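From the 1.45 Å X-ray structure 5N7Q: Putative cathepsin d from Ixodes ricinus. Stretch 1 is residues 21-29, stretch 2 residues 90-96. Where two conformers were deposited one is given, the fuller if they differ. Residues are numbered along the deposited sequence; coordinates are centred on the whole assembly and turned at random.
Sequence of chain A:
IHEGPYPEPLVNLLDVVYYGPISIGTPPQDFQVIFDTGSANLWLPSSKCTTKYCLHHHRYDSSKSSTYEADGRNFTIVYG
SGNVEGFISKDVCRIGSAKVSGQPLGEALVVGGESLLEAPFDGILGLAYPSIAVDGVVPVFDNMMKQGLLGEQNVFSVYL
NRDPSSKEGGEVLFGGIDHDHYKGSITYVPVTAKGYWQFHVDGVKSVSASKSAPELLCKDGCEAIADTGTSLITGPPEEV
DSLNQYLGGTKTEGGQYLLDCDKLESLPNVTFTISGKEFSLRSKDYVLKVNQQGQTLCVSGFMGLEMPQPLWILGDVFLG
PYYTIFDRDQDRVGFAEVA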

ATOM      1  N   PRO A  21       6.931  12.778   0.400  1.00  8.77           N
ATOM      2  CA  PRO A  21       7.668  13.495   1.419  1.00  9.00           C
ATOM      3  C   PRO A  21       6.947  13.722   2.748  1.00  9.32           C
ATOM      4  O   PRO A  21       5.749  13.966   2.785  1.00  8.91           O
ATOM      5  CB  PRO A  21       7.940  14.836   0.744  1.00  9.07           C
ATOM      6  CG  PRO A  21       6.733  15.038  -0.104  1.00  9.15           C
ATOM      7  CD  PRO A  21       6.479  13.680  -0.673  1.00  8.91           C
ATOM      8  N   ILE A  22       7.728  13.638   3.824  1.00  8.69           N
ATOM      9  CA  ILE A  22       7.275  14.067   5.151  1.00  9.32           C
ATOM     10  C   ILE A  22       8.444  14.771   5.796  1.00  9.61           C
ATOM     11  O   ILE A  22       9.560  14.645   5.335  1.00 10.62           O
ATOM     12  CB  ILE A  22       6.756  12.920   6.069  1.00  9.74           C
ATOM     13  CG1 ILE A  22       7.862  11.928   6.479  1.00  9.92           C
ATOM     14  CG2 ILE A  22       5.582  12.193   5.407  1.00  9.69           C
ATOM     15  CD1 ILE A  22       7.460  10.918   7.551  1.00 10.44           C
ATOM     16  N   SER A  23       8.159  15.485   6.870  1.00  9.80           N
ATOM     17  CA  SER A  23       9.245  15.924   7.749  1.00 10.89           C
ATOM     18  C   SER A  23       8.964  15.575   9.170  1.00 11.14           C
ATOM     19  O   SER A  23       7.803  15.388   9.577  1.00 11.07           O
ATOM     20  CB  SER A  23       9.534  17.425   7.611  1.00 11.28           C
ATOM     21  OG  SER A  23       8.565  18.243   8.234  1.00 11.73           O
ATOM     22  N   ILE A  24      10.061  15.473   9.933  1.00 11.06           N
ATOM     23  CA  ILE A  24      10.017  15.197  11.357  1.00 11.39           C
ATOM     24  C   ILE A  24      10.865  16.255  12.053  1.00 11.14           C
ATOM     25  O   ILE A  24      11.957  16.568  11.602  1.00 11.03           O
ATOM     26  CB  ILE A  24      10.592  13.804  11.690  1.00 11.55           C
ATOM     27  CG1 ILE A  24       9.927  12.681  10.863  1.00 11.48           C
ATOM     28  CG2 ILE A  24      10.525  13.524  13.186  1.00 11.21           C
ATOM     29  CD1 ILE A  24       8.493  12.316  11.200  1.00 11.92           C
ATOM     30  N   GLY A  25      10.378  16.766  13.178  1.00 10.73           N
ATOM     31  CA  GLY A  25      11.243  17.512  14.116  1.00 11.89           C
ATOM     32  C   GLY A  25      11.271  18.987  13.831  1.00 11.40           C
ATOM     33  O   GLY A  25      10.660  19.487  12.879  1.00 12.02           O
ATOM     34  N   THR A  26      11.993  19.689  14.703  1.00 11.97           N
ATOM     35  CA  THR A  26      12.057  21.154  14.698  1.00 13.03           C
ATOM     36  C   THR A  26      13.535  21.553  14.847  1.00 12.50           C
ATOM     37  O   THR A  26      14.114  21.294  15.880  1.00 12.65           O
ATOM     38  CB  THR A  26      11.243  21.744  15.861  1.00 13.16           C
ATOM     39  OG1 THR A  26       9.914  21.175  15.838  1.00 12.94           O
ATOM     40  CG2 THR A  26      11.157  23.232  15.751  1.00 14.06           C
ATOM     41  N   PRO A  27      14.162  22.130  13.826  1.00 13.27           N
ATOM     42  CA  PRO A  27      13.568  22.396  12.517  1.00 13.47           C
ATOM     43  C   PRO A  27      13.313  21.104  11.728  1.00 12.86           C
ATOM     44  O   PRO A  27      13.789  20.046  12.128  1.00 12.10           O
ATOM     45  CB  PRO A  27      14.644  23.242  11.817  1.00 14.91           C
ATOM     46  CG  PRO A  27      15.912  22.862  12.479  1.00 14.51           C
ATOM     47  CD  PRO A  27      15.569  22.568  13.902  1.00 14.45           C
ATOM     48  N   PRO A  28      12.581  21.205  10.609  1.00 12.25           N
ATOM     49  CA  PRO A  28      12.205  19.991   9.867  1.00 12.12           C
ATOM     50  C   PRO A  28      13.375  19.194   9.315  1.00 11.97           C
ATOM     51  O   PRO A  28      14.322  19.761   8.742  1.00 12.98           O
ATOM     52  CB  PRO A  28      11.336  20.539   8.725  1.00 12.00           C
ATOM     53  CG  PRO A  28      10.791  21.825   9.263  1.00 12.38           C
ATOM     54  CD  PRO A  28      11.919  22.397  10.061  1.00 12.23           C
ATOM     55  N   GLN A  29      13.327  17.884   9.520  1.00 10.73           N
ATOM     56  CA  GLN A  29      14.201  16.924   8.860  1.00 10.24           C
ATOM     57  C   GLN A  29      13.364  16.173   7.837  1.00 10.38           C
ATOM     58  O   GLN A  29      12.322  15.620   8.176  1.00 10.69           O
ATOM     59  CB  GLN A  29      14.789  15.955   9.856  1.00 10.10           C
ATOM     60  CG  GLN A  29      15.641  16.650  10.920  1.00 10.47           C
ATOM     61  CD  GLN A  29      16.143  15.687  11.980  1.00 10.67           C
ATOM     62  OE1 GLN A  29      16.557  14.558  11.675  1.00 11.08           O
ATOM     63  NE2 GLN A  29      16.150  16.142  13.231  1.00 11.84           N
TER
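Stretch 2 (90-96) KDVCRIG

How does stretch 2 run against stretch 1? Its residues Lys-90 to Ile-95 are extended, the end of a strand that begins earlier, and run antiparallel to Pro-21 to Ile-24, likewise part of a longer strand; the two axes cross at 158° and approach to 4.7 Å. The register pairs Ile-22 with Ile-95, Ser-23 with Arg-94, Ile-24 with Cys-93 and Gly-25 with Val-92, with CA to CA distances of 5.3, 5.1, 4.6 and 5.1 Å respectively.

What holds the two backbones together? Ser-23 and Arg-94 form a hydrogen-bonded pair: Ser-23 N donates to Arg-94 O at 3.1 Å, and Arg-94 N donates to Ser-23 O at 2.8 Å. Two residues on, Gly-25 N donates to Val-92 O at 2.9 Å. Between these bonds lies the non-hydrogen-bonded pair Ile-24 and Cys-93, where the CA of Ile-24 comes within 3.2 Å of Val-92 O. Past the Ile-22 and Ile-95 level, a water bridges the backbones, donating to Pro-21 O at 3.0 Å and accepting from Gly-96 N at 2.9 Å.

Where does the Arg-94 side chain go? From the face it shares with Ser-23 its end turns in to the loop after Ile-24, where the guanidinium meets the Gly-25 carbonyl edge-on with two nitrogens: NH1 to Gly-25 O is 2.7 Å and NH2 to Gly-25 O is 2.9 Å. NH1 also donates to Ser-23 OG at 3.1 Å. Pro-28 covers one face of the guanidinium, its CG 3.7 Å from Arg-94 NH1.

Which apolar groups meet? Ile-24 and Cys-93, paired directly, point to the same face of the sheet, opposite Ser-23 and Arg-94, so Ile-24 CD1 can pack 3.9 Å from Cys-93 SG. Two residues along each strand, Ile-22 CG2 continues the apolar contact, 4.1 Å from Ile-95 CG1.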

ATOM      1  N   LYS A  90       9.462  10.197  19.851  1.00 10.06           N
ATOM      2  CA  LYS A  90       8.272  10.996  19.545  1.00 11.47           C
ATOM      3  C   LYS A  90       8.689  12.371  19.090  1.00 11.07           C
ATOM      4  O   LYS A  90       9.625  12.963  19.644  1.00 10.85           O
ATOM      5  CB  LYS A  90       7.416  11.067  20.820  1.00 13.22           C
ATOM      6  CG  LYS A  90       6.061  11.763  20.752  1.00 15.65           C
ATOM      7  CD  LYS A  90       5.120  11.303  21.895  1.00 17.09           C
ATOM      8  CE  LYS A  90       5.712  11.526  23.288  1.00 19.10           C
ATOM      9  NZ  LYS A  90       4.720  11.292  24.397  1.00 20.79           N
ATOM     10  N   ASP A  91       8.027  12.911  18.071  1.00 10.69           N
ATOM     11  CA  ASP A  91       8.370  14.240  17.567  1.00 10.38           C
ATOM     12  C   ASP A  91       7.205  14.746  16.724  1.00 10.69           C
ATOM     13  O   ASP A  91       6.225  14.014  16.491  1.00 10.80           O
ATOM     14  CB  ASP A  91       9.691  14.205  16.760  1.00 10.91           C
ATOM     15  CG  ASP A  91      10.486  15.489  16.869  1.00 10.80           C
ATOM     16  OD1 ASP A  91       9.853  16.555  17.064  1.00 11.36           O
ATOM     17  OD2 ASP A  91      11.722  15.456  16.719  1.00 11.41           O
ATOM     18  N   VAL A  92       7.311  15.986  16.293  1.00 10.43           N
ATOM     19  CA  VAL A  92       6.387  16.573  15.326  0.50 10.54           C
ATOM     20  C   VAL A  92       6.563  15.889  13.970  1.00 10.65           C
ATOM     21  O   VAL A  92       7.687  15.693  13.538  1.00 11.62           O
ATOM     22  CB  VAL A  92       6.676  18.085  15.169  0.50 10.73           C
ATOM     23  CG1 VAL A  92       5.852  18.692  14.031  0.50 10.66           C
ATOM     24  CG2 VAL A  92       6.403  18.828  16.475  0.50 10.55           C
ATOM     25  N   CYS A  93       5.452  15.554  13.300  1.00 10.34           N
ATOM     26  CA  CYS A  93       5.443  14.961  11.948  1.00 10.69           C
ATOM     27  C   CYS A  93       4.601  15.863  11.051  1.00 10.66           C
ATOM     28  O   CYS A  93       3.484  16.237  11.425  1.00 11.39           O
ATOM     29  CB  CYS A  93       4.819  13.565  11.980  1.00 10.86           C
ATOM     30  SG  CYS A  93       4.668  12.754  10.356  1.00 12.16           S
ATOM     31  N   ARG A  94       5.163  16.259   9.914  1.00 10.37           N
ATOM     32  CA  ARG A  94       4.468  17.134   8.969  1.00 10.68           C
ATOM     33  C   ARG A  94       4.189  16.434   7.659  1.00 10.74           C
ATOM     34  O   ARG A  94       5.076  15.831   7.054  1.00 10.95           O
ATOM     35  CB  ARG A  94       5.293  18.394   8.680  1.00 11.21           C
ATOM     36  CG  ARG A  94       5.575  19.197   9.922  1.00 12.57           C
ATOM     37  CD  ARG A  94       6.344  20.459   9.599  1.00 13.66           C
ATOM     38  NE  ARG A  94       6.903  21.048  10.800  1.00 15.52           N
ATOM     39  CZ  ARG A  94       7.946  20.557  11.472  1.00 15.70           C
ATOM     40  NH1 ARG A  94       8.586  19.441  11.077  1.00 15.31           N
ATOM     41  NH2 ARG A  94       8.379  21.210  12.548  1.00 16.03           N
ATOM     42  N   ILE A  95       2.939  16.584   7.224  1.00 10.94           N
ATOM     43  CA  ILE A  95       2.455  16.152   5.918  1.00 11.30           C
ATOM     44  C   ILE A  95       1.779  17.365   5.278  1.00 11.17           C
ATOM     45  O   ILE A  95       0.794  17.879   5.805  1.00 12.04           O
ATOM     46  CB  ILE A  95       1.422  15.025   6.032  1.00 11.43           C
ATOM     47  CG1 ILE A  95       2.061  13.775   6.646  1.00 11.50           C
ATOM     48  CG2 ILE A  95       0.786  14.752   4.669  1.00 12.52           C
ATOM     49  CD1 ILE A  95       1.060  12.697   7.016  1.00 11.72           C
ATOM     50  N   GLY A  96       2.375  17.882   4.211  1.00 12.67           N
ATOM     51  CA  GLY A  96       1.937  19.153   3.645  1.00 13.30           C
ATOM     52  C   GLY A  96       1.914  20.213   4.737  1.00 13.96           C
ATOM     53  O   GLY A  96       2.904  20.355   5.473  1.00 13.49           O
TER
HETATM   54  O   HOH W   1       4.394  16.654   2.522  1.00 14.33           O